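Local coordinates for protein ribonucleoside-diphosphate reductase subunit beta (Streptococcus sanguinis, PDB 4N83) that probably takes part in making deoxyribonucleotides for DNA synthesis from ribonucleotides, as the dimetal-bearing small subunit of ribonucleotide reductase, at residues K79-T83 / A84-A88; Q94-E97 / S98-A101; S106-S109 / T110-K114; L130-K133 / A134-N138; G195-I198 / G199-Q203. One frame throughout, in Å; residues are numbered along the deposited sequence.

How the interactions relate
All five contacts are local, between residues a few positions apart in the chain, yet their chemistry follows their place in the fold. Interactions 1, 2 and 3 read along one helix, 84-111: its capped start, its buried metal-binding middle and its C-terminal end. Interaction 2 is wholly buried and the only one of the five to bind metal, whereas interactions 1 and 3, with centres about 38 Å apart, are partly exposed and depend on side chains bonding to backbone. Interactions 4 and 5 are plain helical turns on helices 128-143 and 178-206, the first partly exposed, the second mostly buried. Interaction 5 packs directly against interaction 1; interactions 1 to 4 reach the second subunit, whereas interaction 5 does not.

Interaction 1. Residues K79-T83 / A84-A88; sequences KDVRT and AHEEA
Thr-83 and Glu-86 set their side chains at about a right angle to each other where the loop 79-83 runs into a helix, and each finds a backbone N-H on the other side of the junction. Thr-83 is the short arm: its OG1 accepts from the backbone N of Glu-86 at 3.1 Å. A chi1 of 74° makes this possible, since it tucks the hydroxyl between the backbone N and the carbonyl carbon. The same amide also makes a weak bond to Thr-83 O. Glu-86 is the long arm, stretched out fully with CG anti to its own N (chi1 -178°), and its OE1 takes the backbone N-H of Arg-82 at 3.0 Å. That donor descends on the carboxylate from above its plane, 55° out of it. The whole is an N-cap at the start of helix 84-111, with the glutamate at the third helical position answering a residue just before the cap. Thr-83 OG1 has a further hydrogen bond, with Asp-18. Arg-82 crosses Glu-86 obliquely: its CB lies 3.3 Å from Glu-86 OE1, but the guanidinium leads away to a salt bridge with Glu-208, leaving Arg-82 NE 5.3 Å from Glu-86 OE1. The carboxylate instead has a long, weak ion pair with Lys-201. Val-81 supplies the apolar part, its CG2 resting 3.9 Å from Glu-86 CG and 3.8 Å from Glu-87 CB. His-85 turns a ring edge to the Thr-83 hydroxyl and packs edge-to-face with Trp-10.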
loop_
_atom_site.group_PDB
_atom_site.type_symbol
_atom_site.label_atom_id
_atom_site.label_comp_id
_atom_site.label_asym_id
_atom_site.label_seq_id
_atom_site.Cartn_x
_atom_site.Cartn_y
_atom_site.Cartn_z
ATOM N N LYS A 79 8.386 9.048 -5.153
ATOM C CA LYS A 79 8.581 10.465 -5.489
ATOM C C LYS A 79 9.151 10.696 -6.895
ATOM O O LYS A 79 9.098 11.815 -7.405
ATOM C CB LYS A 79 9.473 11.146 -4.444
ATOM C CG LYS A 79 8.813 11.291 -3.078
ATOM C CD LYS A 79 9.788 11.785 -2.021
ATOM C CE LYS A 79 10.144 13.251 -2.210
ATOM N NZ LYS A 79 11.085 13.726 -1.160
ATOM N N ASP A 80 9.687 9.645 -7.514
ATOM C CA ASP A 80 10.228 9.723 -8.871
ATOM C C ASP A 80 9.311 8.985 -9.845
ATOM O O ASP A 80 9.746 8.105 -10.590
ATOM C CB ASP A 80 11.636 9.136 -8.892
ATOM C CG ASP A 80 12.495 9.673 -7.770
ATOM O OD1 ASP A 80 12.778 10.888 -7.764
ATOM O OD2 ASP A 80 12.879 8.882 -6.886
ATOM N N VAL A 81 8.040 9.375 -9.831
ATOM C CA VAL A 81 6.992 8.718 -10.615
ATOM C C VAL A 81 6.847 9.362 -11.995
ATOM O O VAL A 81 7.026 10.572 -12.145
ATOM C CB VAL A 81 5.644 8.730 -9.836
ATOM C CG1 VAL A 81 4.468 9.162 -10.707
ATOM C CG2 VAL A 81 5.386 7.367 -9.210
ATOM N N ARG A 82 6.521 8.542 -12.994
ATOM C CA ARG A 82 6.300 9.014 -14.362
ATOM C C ARG A 82 4.809 9.226 -14.608
ATOM O O ARG A 82 4.381 10.326 -14.962
ATOM C CB ARG A 82 6.864 8.014 -15.377
ATOM C CG ARG A 82 8.331 7.670 -15.165
ATOM C CD ARG A 82 8.838 6.713 -16.231
ATOM N NE ARG A 82 8.900 7.337 -17.553
ATOM C CZ ARG A 82 9.922 8.056 -18.023
ATOM N NH1 ARG A 82 11.013 8.270 -17.290
ATOM N NH2 ARG A 82 9.851 8.570 -19.247
ATOM N N THR A 83 4.028 8.166 -14.412
ATOM C CA THR A 83 2.581 8.200 -14.621
ATOM C C THR A 83 1.857 8.123 -13.280
ATOM O O THR A 83 2.396 7.590 -12.314
ATOM C CB THR A 83 2.115 7.021 -15.500
ATOM O OG1 THR A 83 2.140 5.806 -14.739
ATOM C CG2 THR A 83 3.011 6.867 -16.726
ATOM N N ALA A 84 0.630 8.636 -13.232
ATOM C CA ALA A 84 -0.184 8.583 -12.012
ATOM C C ALA A 84 -0.430 7.143 -11.562
ATOM O O ALA A 84 -0.487 6.856 -10.366
ATOM C CB ALA A 84 -1.510 9.296 -12.229
ATOM N N HIS A 85 -0.556 6.247 -12.538
ATOM C CA HIS A 85 -0.857 4.836 -12.288
ATOM C C HIS A 85 0.326 4.131 -11.634
ATOM O O HIS A 85 0.142 3.223 -10.826
ATOM C CB HIS A 85 -1.226 4.129 -13.597
ATOM C CG HIS A 85 -2.094 4.950 -14.501
ATOM N ND1 HIS A 85 -1.592 5.651 -15.576
ATOM C CD2 HIS A 85 -3.424 5.201 -14.476
ATOM C CE1 HIS A 85 -2.577 6.289 -16.181
ATOM N NE2 HIS A 85 -3.699 6.032 -15.533
ATOM N N GLU A 86 1.535 4.558 -11.991
ATOM C CA GLU A 86 2.763 4.037 -11.391
ATOM C C GLU A 86 2.796 4.252 -9.878
ATOM O O GLU A 86 3.247 3.381 -9.136
ATOM C CB GLU A 86 3.986 4.691 -12.044
ATOM C CG GLU A 86 5.327 4.189 -11.533
ATOM C CD GLU A 86 6.506 4.740 -12.317
ATOM O OE1 GLU A 86 6.290 5.536 -13.257
ATOM O OE2 GLU A 86 7.656 4.375 -11.993
ATOM N N GLU A 87 2.318 5.409 -9.425
ATOM C CA GLU A 87 2.249 5.697 -7.994
ATOM C C GLU A 87 1.277 4.745 -7.301
ATOM O O GLU A 87 1.553 4.265 -6.203
ATOM C CB GLU A 87 1.846 7.156 -7.742
ATOM C CG GLU A 87 1.998 7.589 -6.287
ATOM C CD GLU A 87 2.141 9.094 -6.100
ATOM O OE1 GLU A 87 2.191 9.835 -7.106
ATOM O OE2 GLU A 87 2.209 9.540 -4.935
ATOM N N ALA A 88 0.150 4.469 -7.954
ATOM C CA ALA A 88 -0.816 3.486 -7.453
ATOM C C ALA A 88 -0.181 2.097 -7.355
ATOM O O ALA A 88 -0.328 1.413 -6.341
ATOM C CB ALA A 88 -2.052 3.446 -8.342
#

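Interaction 2. Residues Q94-E97 / S98-A101; sequences QFME and SVHA. With MN (manganese (II) ion), chain J; MN (manganese (II) ion), chain I.
Glu-97 and His-100, one turn apart on the same helix, face a pair of manganese ions. The carboxylate of Glu-97 bridges them: OE1 binds the ion of chain J at 2.2 Å, and OE2 binds the ion of chain I at 2.1 Å. A bend at chi2 (-71°) brings the carboxylate to a position where its two oxygens can be shared out in this way. His-100 presents ND1 to the chain J ion, which lies in the plane of the ring at its edge; the 2.9 Å from ND1 to that ion is long for a metal bond, although the histidine belongs to the observed site. Carboxylate and imidazole planes stand 83° apart, nearly perpendicular. Asp-66, Glu-157 and Glu-191 also belong to the site of the chain J ion, and Glu-157, Glu-191 and His-194 to that of the other. This is the dimetal centre of the ferritin-like helical bundle, in which several helices contribute carboxylates and histidines to one buried cluster. In the second shell Asp-190, hydrogen-bonded to His-100 NE2, probably sets the rotation of the imidazole. Met-96 O sits 3.0 Å above the ring plane, over its centre, and receives the backbone N of His-100 in a regular helical bond. On another side of the helix the packing is apolar. CG2 of Val-99 lies over the face of the Phe-95 ring in a CH-pi contact, 4.0 Å from its centroid, and CE of Met-96 comes 4.0 Å from Val-99 CB. Ser-98 OG is hydrogen-bonded to Asn-91 of the second subunit.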
loop_
_atom_site.group_PDB
_atom_site.type_symbol
_atom_site.label_atom_id
_atom_site.label_comp_id
_atom_site.label_asym_id
_atom_site.label_seq_id
_atom_site.Cartn_x
_atom_site.Cartn_y
_atom_site.Cartn_z
ATOM N N GLN A 94 4.263 -1.271 -1.962
ATOM C CA GLN A 94 4.654 -0.951 -0.587
ATOM C C GLN A 94 3.862 -1.738 0.455
ATOM O O GLN A 94 4.420 -2.152 1.476
ATOM C CB GLN A 94 4.499 0.544 -0.314
ATOM C CG GLN A 94 5.152 0.980 0.986
ATOM C CD GLN A 94 5.105 2.478 1.192
ATOM O OE1 GLN A 94 4.148 3.140 0.791
ATOM N NE2 GLN A 94 6.144 3.024 1.822
ATOM N N PHE A 95 2.568 -1.927 0.204
ATOM C CA PHE A 95 1.724 -2.734 1.086
ATOM C C PHE A 95 2.191 -4.190 1.124
ATOM O O PHE A 95 2.305 -4.779 2.200
ATOM C CB PHE A 95 0.253 -2.659 0.662
ATOM C CG PHE A 95 -0.590 -3.785 1.194
ATOM C CD1 PHE A 95 -0.707 -4.002 2.561
ATOM C CD2 PHE A 95 -1.266 -4.632 0.326
ATOM C CE1 PHE A 95 -1.476 -5.045 3.050
ATOM C CE2 PHE A 95 -2.040 -5.672 0.808
ATOM C CZ PHE A 95 -2.147 -5.879 2.172
ATOM N N MET A 96 2.464 -4.764 -0.044
ATOM C CA MET A 96 2.937 -6.150 -0.124
ATOM C C MET A 96 4.310 -6.333 0.528
ATOM O O MET A 96 4.607 -7.411 1.036
ATOM C CB MET A 96 2.967 -6.641 -1.579
ATOM C CG MET A 96 1.596 -6.817 -2.223
ATOM S SD MET A 96 0.407 -7.752 -1.236
ATOM C CE MET A 96 1.333 -9.247 -0.892
ATOM N N GLU A 97 5.135 -5.287 0.521
ATOM C CA GLU A 97 6.426 -5.329 1.213
ATOM C C GLU A 97 6.236 -5.439 2.731
ATOM O O GLU A 97 7.050 -6.060 3.415
ATOM C CB GLU A 97 7.283 -4.099 0.876
ATOM C CG GLU A 97 7.664 -3.949 -0.595
ATOM C CD GLU A 97 8.675 -4.972 -1.085
ATOM O OE1 GLU A 97 9.007 -5.916 -0.337
ATOM O OE2 GLU A 97 9.141 -4.835 -2.238
ATOM N N SER A 98 5.164 -4.839 3.247
ATOM C CA SER A 98 4.801 -4.979 4.665
ATOM C C SER A 98 4.272 -6.381 4.978
ATOM O O SER A 98 4.514 -6.907 6.066
ATOM C CB SER A 98 3.768 -3.924 5.089
ATOM O OG SER A 98 4.397 -2.716 5.485
ATOM N N VAL A 99 3.546 -6.973 4.030
ATOM C CA VAL A 99 3.052 -8.344 4.178
ATOM C C VAL A 99 4.229 -9.317 4.229
ATOM O O VAL A 99 4.215 -10.272 5.005
ATOM C CB VAL A 99 2.091 -8.745 3.035
ATOM C CG1 VAL A 99 1.717 -10.221 3.126
ATOM C CG2 VAL A 99 0.835 -7.886 3.066
ATOM N N HIS A 100 5.243 -9.062 3.403
ATOM C CA HIS A 100 6.466 -9.865 3.410
ATOM C C HIS A 100 7.176 -9.753 4.760
ATOM O O HIS A 100 7.660 -10.749 5.300
ATOM C CB HIS A 100 7.424 -9.436 2.290
ATOM C CG HIS A 100 6.849 -9.563 0.912
ATOM N ND1 HIS A 100 7.430 -8.979 -0.192
ATOM C CD2 HIS A 100 5.733 -10.185 0.463
ATOM C CE1 HIS A 100 6.707 -9.250 -1.264
ATOM N NE2 HIS A 100 5.670 -9.980 -0.894
ATOM N N ALA A 101 7.230 -8.538 5.300
ATOM C CA ALA A 101 7.852 -8.294 6.600
ATOM C C ALA A 101 7.102 -9.005 7.730
ATOM O O ALA A 101 7.724 -9.571 8.634
ATOM C CB ALA A 101 7.929 -6.800 6.874
HETATM MN MN MN J . 10.125 -7.830 -0.322
HETATM MN MN MN I . 10.092 -5.053 -4.154
#

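Interaction 3. Residues S106-S109 / T110-K114; sequences SIFS and TLNTK
The C-terminal end of helix 84-111, where Thr-110 turns back on Ser-106 and Asn-112 on Phe-108, closes one of the long helices of the ferritin-like bundle before the chain enters helix 114-124. Thr-110 supplies a side-chain-to-backbone bond: OG1 donates to Ser-106 O at 3.1 Å, nearly along the C=O axis (169°). Its chi1 of -43°, which leaves OG1 beside the backbone N, aims the hydroxyl back at that carbonyl, where the backbone N of Thr-110 adds a weak bond. Ile-107 and Leu-111 run side by side, pointing the same way, and meet at Ile-107 CG2 and Leu-111 CD2, 4.1 Å apart; Ile-107 also packs on Val-180 and Ile-183 of helix 178-206. Asn-112 is the first residue to leave helical geometry, yet its N still reaches Phe-108 O at 2.8 Å. Beyond the contact, Ser-109 OG bonds to Ser-105 O and to Asn-11 of the second subunit. The Asn-112 amide lies alongside the Phe-108 ring with their planes only 21° apart, and its ND2 approaches Phe-108 CD1 obliquely at 3.5 Å.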
loop_
_atom_site.group_PDB
_atom_site.type_symbol
_atom_site.label_atom_id
_atom_site.label_comp_id
_atom_site.label_asym_id
_atom_site.label_seq_id
_atom_site.Cartn_x
_atom_site.Cartn_y
_atom_site.Cartn_z
ATOM N N SER A 106 4.945 -14.699 11.562
ATOM C CA SER A 106 4.038 -15.851 11.633
ATOM C C SER A 106 4.797 -17.177 11.611
ATOM O O SER A 106 4.368 -18.151 12.232
ATOM C CB SER A 106 3.037 -15.816 10.478
ATOM O OG SER A 106 2.269 -14.630 10.515
ATOM N N ILE A 107 5.916 -17.210 10.889
ATOM C CA ILE A 107 6.788 -18.385 10.858
ATOM C C ILE A 107 7.416 -18.601 12.231
ATOM O O ILE A 107 7.442 -19.722 12.736
ATOM C CB ILE A 107 7.912 -18.242 9.804
ATOM C CG1 ILE A 107 7.320 -18.204 8.390
ATOM C CG2 ILE A 107 8.915 -19.386 9.923
ATOM C CD1 ILE A 107 8.289 -17.717 7.333
ATOM N N PHE A 108 7.914 -17.519 12.826
ATOM C CA PHE A 108 8.557 -17.583 14.139
ATOM C C PHE A 108 7.574 -17.989 15.241
ATOM O O PHE A 108 7.935 -18.736 16.151
ATOM C CB PHE A 108 9.202 -16.239 14.513
ATOM C CG PHE A 108 10.251 -15.757 13.539
ATOM C CD1 PHE A 108 11.232 -16.616 13.054
ATOM C CD2 PHE A 108 10.276 -14.426 13.137
ATOM C CE1 PHE A 108 12.196 -16.163 12.168
ATOM C CE2 PHE A 108 11.238 -13.968 12.253
ATOM C CZ PHE A 108 12.201 -14.837 11.768
ATOM N N SER A 109 6.341 -17.495 15.153
ATOM C CA SER A 109 5.325 -17.760 16.176
ATOM C C SER A 109 4.996 -19.246 16.307
ATOM O O SER A 109 4.897 -19.765 17.419
ATOM C CB SER A 109 4.045 -16.978 15.876
ATOM O OG SER A 109 4.288 -15.583 15.902
ATOM N N THR A 110 4.833 -19.921 15.171
ATOM C CA THR A 110 4.485 -21.342 15.159
ATOM C C THR A 110 5.682 -22.209 15.544
ATOM O O THR A 110 5.593 -23.028 16.459
ATOM C CB THR A 110 3.967 -21.789 13.776
ATOM O OG1 THR A 110 3.072 -20.802 13.250
ATOM C CG2 THR A 110 3.242 -23.128 13.877
ATOM N N LEU A 111 6.799 -22.016 14.846
ATOM C CA LEU A 111 8.001 -22.830 15.048
ATOM C C LEU A 111 8.665 -22.564 16.397
ATOM O O LEU A 111 8.892 -23.493 17.174
ATOM C CB LEU A 111 9.020 -22.589 13.924
ATOM C CG LEU A 111 8.823 -23.354 12.611
ATOM C CD1 LEU A 111 7.454 -23.107 11.993
ATOM C CD2 LEU A 111 9.928 -22.986 11.630
ATOM N N ASN A 112 8.965 -21.295 16.666
ATOM C CA ASN A 112 9.769 -20.908 17.830
ATOM C C ASN A 112 8.938 -20.438 19.024
ATOM O O ASN A 112 7.734 -20.197 18.906
ATOM C CB ASN A 112 10.766 -19.812 17.438
ATOM C CG ASN A 112 11.576 -20.172 16.205
ATOM O OD1 ASN A 112 11.917 -21.335 15.990
ATOM N ND2 ASN A 112 11.889 -19.174 15.385
ATOM N N THR A 113 9.607 -20.313 20.169
ATOM C CA THR A 113 8.985 -19.867 21.418
ATOM C C THR A 113 9.205 -18.370 21.652
ATOM O O THR A 113 9.998 -17.735 20.954
ATOM C CB THR A 113 9.549 -20.647 22.624
ATOM O OG1 THR A 113 10.963 -20.434 22.720
ATOM C CG2 THR A 113 9.271 -22.138 22.478
ATOM N N LYS A 114 8.506 -17.824 22.647
ATOM C CA LYS A 114 8.532 -16.388 22.959
ATOM C C LYS A 114 9.949 -15.822 23.067
ATOM O O LYS A 114 10.282 -14.840 22.402
ATOM C CB LYS A 114 7.766 -16.123 24.262
ATOM C CG LYS A 114 7.662 -14.658 24.665
ATOM C CD LYS A 114 6.816 -14.497 25.917
ATOM C CE LYS A 114 6.948 -13.105 26.518
ATOM N NZ LYS A 114 6.364 -12.048 25.647
#

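Interaction 4. Residues L130-K133 / A134-N138; sequences LQKK and AEIIN
Leu-130 O receives the backbone N of Ala-134 at 2.8 Å, the shortest hydrogen bond between 130-133 and 134-138. Two more bonds of the same kind follow, Glu-135 N to Gln-131 O at 3.0 Å and Ile-136 N to Lys-132 O at 3.1 Å. The last in the series, from Ile-137 N to Lys-133 O, is weak. Over this regular alpha-helical frame the side-chain contact is carried by Lys-132 and Ile-136. The lysine starts off with CG anti to its backbone N (chi1 -150°) but bends at chi2, and so its aliphatic chain swings back across the isoleucine instead of pointing straight out from the helix. Its CD then lies 3.7 Å from Ile-136 CD1, with CE close behind. Lys-132 NZ stays alongside Ile-136 and stands 4.2 Å from Glu-135 OE1, too far for a salt bridge, though opposite charges at that range probably still attract each other. Lys-133 and Ile-137 follow another side of the helix, where Ile-137 CG1 lies by Lys-133 O. The Lys-133 ammonium makes a cation-pi contact with Tyr-235 and a long, weak ion pair with Glu-232. Gln-131 bonds with both ends of its amide to the second subunit, OE1 to Tyr-4 N and NE2 to Tyr-5 O. Helix 128-143 is thus wedged between several others: Leu-130 and Ile-137 rest on helix 49-78, Ile-136 on helix 211-240, and Lys-133 and Ile-137 on helix 148-160.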
loop_
_atom_site.group_PDB
_atom_site.type_symbol
_atom_site.label_atom_id
_atom_site.label_comp_id
_atom_site.label_asym_id
_atom_site.label_seq_id
_atom_site.Cartn_x
_atom_site.Cartn_y
_atom_site.Cartn_z
ATOM N N LEU A 130 24.457 -7.089 8.133
ATOM C CA LEU A 130 23.109 -6.637 7.766
ATOM C C LEU A 130 22.911 -5.136 7.977
ATOM O O LEU A 130 22.318 -4.461 7.135
ATOM C CB LEU A 130 22.045 -7.403 8.562
ATOM C CG LEU A 130 21.982 -8.925 8.389
ATOM C CD1 LEU A 130 21.093 -9.542 9.457
ATOM C CD2 LEU A 130 21.494 -9.295 6.997
ATOM N N GLN A 131 23.401 -4.626 9.106
ATOM C CA GLN A 131 23.297 -3.199 9.427
ATOM C C GLN A 131 24.081 -2.337 8.441
ATOM O O GLN A 131 23.621 -1.265 8.049
ATOM C CB GLN A 131 23.786 -2.922 10.853
ATOM C CG GLN A 131 22.886 -3.485 11.943
ATOM C CD GLN A 131 21.539 -2.785 12.018
ATOM O OE1 GLN A 131 21.446 -1.574 11.814
ATOM N NE2 GLN A 131 20.490 -3.543 12.316
ATOM N N LYS A 132 25.262 -2.808 8.047
ATOM C CA LYS A 132 26.079 -2.111 7.053
ATOM C C LYS A 132 25.458 -2.279 5.664
ATOM O O LYS A 132 25.451 -1.343 4.863
ATOM C CB LYS A 132 27.522 -2.636 7.076
ATOM C CG LYS A 132 28.580 -1.613 6.680
ATOM C CD LYS A 132 28.786 -1.539 5.176
ATOM C CE LYS A 132 29.862 -0.529 4.810
ATOM N NZ LYS A 132 29.426 0.878 5.034
ATOM N N LYS A 133 24.926 -3.471 5.396
ATOM C CA LYS A 133 24.243 -3.764 4.133
ATOM C C LYS A 133 23.019 -2.868 3.938
ATOM O O LYS A 133 22.806 -2.333 2.850
ATOM C CB LYS A 133 23.832 -5.240 4.087
ATOM C CG LYS A 133 23.196 -5.687 2.779
ATOM C CD LYS A 133 23.214 -7.204 2.632
ATOM C CE LYS A 133 22.382 -7.893 3.704
ATOM N NZ LYS A 133 22.241 -9.355 3.457
ATOM N N ALA A 134 22.228 -2.707 4.995
ATOM C CA ALA A 134 21.058 -1.826 4.966
ATOM C C ALA A 134 21.451 -0.346 4.905
ATOM O O ALA A 134 20.726 0.467 4.327
ATOM C CB ALA A 134 20.170 -2.087 6.175
ATOM N N GLU A 135 22.593 -0.003 5.504
ATOM C CA GLU A 135 23.090 1.377 5.516
ATOM C C GLU A 135 23.474 1.854 4.115
ATOM O O GLU A 135 23.210 3.002 3.756
ATOM C CB GLU A 135 24.299 1.508 6.450
ATOM C CG GLU A 135 24.706 2.945 6.756
ATOM C CD GLU A 135 26.083 3.054 7.386
ATOM O OE1 GLU A 135 26.583 2.046 7.930
ATOM O OE2 GLU A 135 26.668 4.157 7.340
ATOM N N ILE A 136 24.100 0.975 3.334
ATOM C CA ILE A 136 24.478 1.293 1.956
ATOM C C ILE A 136 23.235 1.532 1.095
ATOM O O ILE A 136 23.217 2.437 0.262
ATOM C CB ILE A 136 25.339 0.172 1.325
ATOM C CG1 ILE A 136 26.694 0.078 2.033
ATOM C CG2 ILE A 136 25.555 0.425 -0.165
ATOM C CD1 ILE A 136 27.440 -1.213 1.770
ATOM N N ILE A 137 22.199 0.724 1.313
ATOM C CA ILE A 137 20.980 0.790 0.508
ATOM C C ILE A 137 20.100 1.986 0.886
ATOM O O ILE A 137 19.617 2.695 0.004
ATOM C CB ILE A 137 20.165 -0.524 0.612
ATOM C CG1 ILE A 137 20.975 -1.713 0.072
ATOM C CG2 ILE A 137 18.842 -0.409 -0.135
ATOM C CD1 ILE A 137 21.252 -1.680 -1.420
ATOM N N ASN A 138 19.888 2.205 2.182
ATOM C CA ASN A 138 19.029 3.305 2.641
ATOM C C ASN A 138 19.636 4.680 2.362
ATOM O O ASN A 138 18.912 5.640 2.092
ATOM C CB ASN A 138 18.714 3.174 4.135
ATOM C CG ASN A 138 17.579 4.087 4.581
ATOM O OD1 ASN A 138 16.736 4.494 3.781
ATOM N ND2 ASN A 138 17.553 4.407 5.869
#

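Interaction 5. Residues G195-I198 / G199-Q203; sequences GTYI and GYKFQ
Backbone bonding between Gly-195 and Gly-199, Tyr-197 and Lys-201, and Ile-198 and Phe-202 frames the contact. Gly-199 N donates to Gly-195 O at 2.8 Å, Phe-202 N to Ile-198 O at 3.1 Å. Tyr-197 O is gripped twice, by Lys-201 N at 3.1 Å in a nearly straight bond (171°) and weakly by Tyr-200 N. These turns belong to helix 178-206 of the ferritin-like bundle, just after Glu-191 and His-194 have met the manganese pair. Among the side chains the contact is van der Waals packing: Tyr-197 and Lys-201 run side by side in the same direction. Lys-201 passes its CG over one face of the tyrosine ring and brings CE to 3.8 Å from Tyr-197 OH. The bend at its chi2 (-77°) turns the chain along the ring. The Tyr-200 ring turns its edge to Tyr-197 O. Ile-198, on another side, packs against helix 148-160 and Phe-90. Polar ends look to the helix 16-27 region for partners. Asp-15 OD2 takes a salt bridge from Lys-201 NZ and a hydrogen bond with Tyr-200 OH, while Tyr-197 OH bonds with Asp-18 OD1.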
loop_
_atom_site.group_PDB
_atom_site.type_symbol
_atom_site.label_atom_id
_atom_site.label_comp_id
_atom_site.label_asym_id
_atom_site.label_seq_id
_atom_site.Cartn_x
_atom_site.Cartn_y
_atom_site.Cartn_z
ATOM N N GLY A 195 10.918 -6.552 -9.448
ATOM C CA GLY A 195 12.179 -6.363 -10.160
ATOM C C GLY A 195 11.974 -6.035 -11.628
ATOM O O GLY A 195 12.615 -5.128 -12.161
ATOM N N THR A 196 11.070 -6.767 -12.273
ATOM C CA THR A 196 10.752 -6.547 -13.684
ATOM C C THR A 196 10.156 -5.160 -13.925
ATOM O O THR A 196 10.533 -4.480 -14.881
ATOM C CB THR A 196 9.765 -7.611 -14.205
ATOM O OG1 THR A 196 10.279 -8.918 -13.925
ATOM C CG2 THR A 196 9.544 -7.467 -15.708
ATOM N N TYR A 197 9.233 -4.749 -13.058
ATOM C CA TYR A 197 8.550 -3.467 -13.212
ATOM C C TYR A 197 9.463 -2.292 -12.896
ATOM O O TYR A 197 9.526 -1.330 -13.662
ATOM C CB TYR A 197 7.311 -3.400 -12.321
ATOM C CG TYR A 197 6.493 -2.141 -12.523
ATOM C CD1 TYR A 197 5.941 -1.841 -13.767
ATOM C CD2 TYR A 197 6.259 -1.255 -11.473
ATOM C CE1 TYR A 197 5.188 -0.696 -13.961
ATOM C CE2 TYR A 197 5.506 -0.107 -11.658
ATOM C CZ TYR A 197 4.971 0.169 -12.905
ATOM O OH TYR A 197 4.221 1.307 -13.099
ATOM N N ILE A 198 10.156 -2.366 -11.761
ATOM C CA ILE A 198 11.112 -1.327 -11.374
ATOM C C ILE A 198 12.254 -1.272 -12.390
ATOM O O ILE A 198 12.704 -0.190 -12.770
ATOM C CB ILE A 198 11.674 -1.555 -9.949
ATOM C CG1 ILE A 198 10.564 -1.382 -8.905
ATOM C CG2 ILE A 198 12.811 -0.582 -9.654
ATOM C CD1 ILE A 198 10.926 -1.876 -7.518
ATOM N N GLY A 199 12.706 -2.445 -12.833
ATOM C CA GLY A 199 13.746 -2.546 -13.854
ATOM C C GLY A 199 13.327 -2.050 -15.231
ATOM O O GLY A 199 14.170 -1.628 -16.022
ATOM N N TYR A 200 12.030 -2.114 -15.528
ATOM C CA TYR A 200 11.505 -1.602 -16.795
ATOM C C TYR A 200 11.487 -0.076 -16.813
ATOM O O TYR A 200 11.929 0.542 -17.783
ATOM C CB TYR A 200 10.096 -2.137 -17.067
ATOM C CG TYR A 200 9.347 -1.327 -18.101
ATOM C CD1 TYR A 200 9.777 -1.283 -19.422
ATOM C CD2 TYR A 200 8.219 -0.590 -17.755
ATOM C CE1 TYR A 200 9.102 -0.538 -20.372
ATOM C CE2 TYR A 200 7.535 0.159 -18.698
ATOM C CZ TYR A 200 7.980 0.181 -20.005
ATOM O OH TYR A 200 7.306 0.922 -20.948
ATOM N N LYS A 201 10.960 0.520 -15.746
ATOM C CA LYS A 201 10.914 1.980 -15.607
ATOM C C LYS A 201 12.315 2.590 -15.536
ATOM O O LYS A 201 12.506 3.761 -15.864
ATOM C CB LYS A 201 10.103 2.379 -14.367
ATOM C CG LYS A 201 8.601 2.179 -14.512
ATOM C CD LYS A 201 7.974 3.275 -15.364
ATOM C CE LYS A 201 6.503 3.008 -15.646
ATOM N NZ LYS A 201 5.925 4.004 -16.592
ATOM N N PHE A 202 13.282 1.788 -15.097
ATOM C CA PHE A 202 14.695 2.165 -15.124
ATOM C C PHE A 202 15.196 2.326 -16.563
ATOM O O PHE A 202 15.864 3.309 -16.883
ATOM C CB PHE A 202 15.525 1.114 -14.370
ATOM C CG PHE A 202 17.009 1.299 -14.495
ATOM C CD1 PHE A 202 17.685 2.181 -13.664
ATOM C CD2 PHE A 202 17.733 0.578 -15.435
ATOM C CE1 PHE A 202 19.054 2.349 -13.776
ATOM C CE2 PHE A 202 19.102 0.740 -15.553
ATOM C CZ PHE A 202 19.765 1.628 -14.721
ATOM N N GLN A 203 14.861 1.365 -17.422
ATOM C CA GLN A 203 15.292 1.375 -18.826
ATOM C C GLN A 203 14.683 2.517 -19.646
ATOM O O GLN A 203 15.248 2.915 -20.663
ATOM C CB GLN A 203 14.972 0.037 -19.498
ATOM C CG GLN A 203 15.801 -1.128 -18.980
ATOM C CD GLN A 203 15.271 -2.474 -19.442
ATOM O OE1 GLN A 203 14.886 -2.635 -20.601
ATOM N NE2 GLN A 203 15.254 -3.450 -18.540
#